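Local coordinates for putative Vgr protein (Escherichia coli, PDB 3WIT) that probably forms part of the puncturing spike of the type VI secretion system, with this C-terminal piece folding as a three-chain beta-helix, at residues I27-M31 against A40-D44. Sequence-based numbering, arbitrary orientation.
Sequences IKEIM and ALTPD
The peptide planes beside Ile30 and Leu41 meet at their edges, N-H against C=O, and each donor lies in the plane of the carbonyl it meets. Ile30 N donates to Leu41 O at 3.0 Å, and Leu41 N returns a bond to Ile30 O at 2.9 Å. The second is nearly straight at its hydrogen (169°). Each of these oxygens also takes a CA-H contact, Leu41 O from Glu29 CA and Ile30 O from Ala40 CA. At one end of the contact the Pro43 ring meets Lys28, with CD 3.5 Å from Lys28 O. On one face of the sheet Ile30 and Leu41 lie side by side, Ile30 CG2 3.8 Å from Leu41 CD1. This pair is buried, packing on Ala33 and Ser37 of a second subunit. Lys28 leaves from this side, its extended chain leading away to a salt bridge between NZ and Glu35 of that subunit. On the opposite face Glu29 CG, anti to the backbone N (chi1 179°), runs beside Thr42 CG2. Met31, present as selenomethionine, bends to bring SE 4.1 Å from Ala40 CB. Both segments belong to arms of the antiparallel hairpin 28-34/37-42, within the triple-stranded beta-helix of three chains.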
loop_
_atom_site.group_PDB
_atom_site.type_symbol
_atom_site.label_atom_id
_atom_site.label_comp_id
_atom_site.label_asym_id
_atom_site.label_seq_id
_atom_site.Cartn_x
_atom_site.Cartn_y
_atom_site.Cartn_z
ATOM N N ILE A 27 0.426 21.751 0.245
ATOM C CA ILE A 27 -0.315 22.385 -0.836
ATOM C C ILE A 27 -0.806 21.423 -1.944
ATOM O O ILE A 27 -1.714 21.774 -2.677
ATOM C CB ILE A 27 0.479 23.550 -1.457
ATOM C CG1 ILE A 27 1.597 23.023 -2.368
ATOM C CG2 ILE A 27 1.016 24.457 -0.353
ATOM C CD1 ILE A 27 2.036 24.003 -3.446
ATOM N N LYS A 28 -0.200 20.244 -2.097
ATOM C CA LYS A 28 -0.790 19.177 -2.920
ATOM C C LYS A 28 -0.668 17.903 -2.118
ATOM O O LYS A 28 0.428 17.358 -1.952
ATOM C CB LYS A 28 -0.011 18.950 -4.212
ATOM C CG LYS A 28 0.111 20.133 -5.152
ATOM C CD LYS A 28 0.808 19.655 -6.434
ATOM C CE LYS A 28 0.765 20.676 -7.551
ATOM N NZ LYS A 28 1.010 20.005 -8.859
ATOM N N GLU A 29 -1.778 17.388 -1.614
ATOM C CA GLU A 29 -1.664 16.246 -0.728
ATOM C C GLU A 29 -2.989 15.530 -0.714
ATOM O O GLU A 29 -4.023 16.192 -0.835
ATOM C CB GLU A 29 -1.349 16.765 0.664
ATOM C CG GLU A 29 -1.221 15.700 1.716
ATOM C CD GLU A 29 -0.623 16.258 3.006
ATOM O OE1 GLU A 29 -0.388 15.466 3.958
ATOM O OE2 GLU A 29 -0.388 17.493 3.051
ATOM N N ILE A 30 -2.957 14.207 -0.591
ATOM C CA ILE A 30 -4.170 13.436 -0.276
ATOM C C ILE A 30 -3.834 12.710 1.018
ATOM O O ILE A 30 -2.731 12.150 1.142
ATOM C CB ILE A 30 -4.455 12.396 -1.357
ATOM C CG1 ILE A 30 -4.956 13.076 -2.611
ATOM C CG2 ILE A 30 -5.504 11.354 -0.854
ATOM C CD1 ILE A 30 -4.918 12.184 -3.854
HETATM N N MSE A 31 -4.732 12.750 2.000
HETATM C CA MSE A 31 -4.492 12.053 3.269
HETATM C C MSE A 31 -5.703 11.211 3.675
HETATM O O MSE A 31 -6.836 11.695 3.641
HETATM C CB MSE A 31 -4.191 13.081 4.369
HETATM C CG MSE A 31 -4.304 12.548 5.779
HETATM SE SE MSE A 31 -2.715 11.537 6.202
HETATM C CE MSE A 31 -1.574 13.042 6.648
ATOM N N ALA A 40 -0.700 8.664 3.031
ATOM C CA ALA A 40 -0.540 10.030 2.503
ATOM C C ALA A 40 0.121 9.995 1.140
ATOM O O ALA A 40 1.064 9.227 0.920
ATOM C CB ALA A 40 0.299 10.878 3.448
ATOM N N LEU A 41 -0.375 10.819 0.223
ATOM C CA LEU A 41 0.259 10.969 -1.078
ATOM C C LEU A 41 0.663 12.418 -1.247
ATOM O O LEU A 41 -0.137 13.337 -0.980
ATOM C CB LEU A 41 -0.705 10.567 -2.207
ATOM C CG LEU A 41 -1.288 9.152 -2.252
ATOM C CD1 LEU A 41 -2.564 9.037 -1.448
ATOM C CD2 LEU A 41 -1.563 8.804 -3.725
ATOM N N THR A 42 1.903 12.641 -1.692
ATOM C CA THR A 42 2.391 13.987 -1.939
ATOM C C THR A 42 3.221 13.947 -3.236
ATOM O O THR A 42 3.432 12.880 -3.798
ATOM C CB THR A 42 3.296 14.451 -0.782
ATOM O OG1 THR A 42 4.366 13.504 -0.598
ATOM C CG2 THR A 42 2.496 14.598 0.516
ATOM N N PRO A 43 3.727 15.090 -3.687
ATOM C CA PRO A 43 4.566 14.971 -4.876
ATOM C C PRO A 43 5.846 14.146 -4.611
ATOM O O PRO A 43 6.468 13.697 -5.560
ATOM C CB PRO A 43 4.894 16.411 -5.181
ATOM C CG PRO A 43 3.743 17.163 -4.652
ATOM C CD PRO A 43 3.483 16.501 -3.356
ATOM N N ASP A 44 6.221 13.964 -3.342
ATOM C CA ASP A 44 7.435 13.223 -2.997
ATOM C C ASP A 44 7.224 11.730 -2.950
ATOM O O ASP A 44 8.197 10.960 -3.002
ATOM C CB ASP A 44 7.930 13.640 -1.633
ATOM C CG ASP A 44 8.737 14.906 -1.677
ATOM O OD1 ASP A 44 9.056 15.406 -2.788
ATOM O OD2 ASP A 44 9.074 15.393 -0.580
#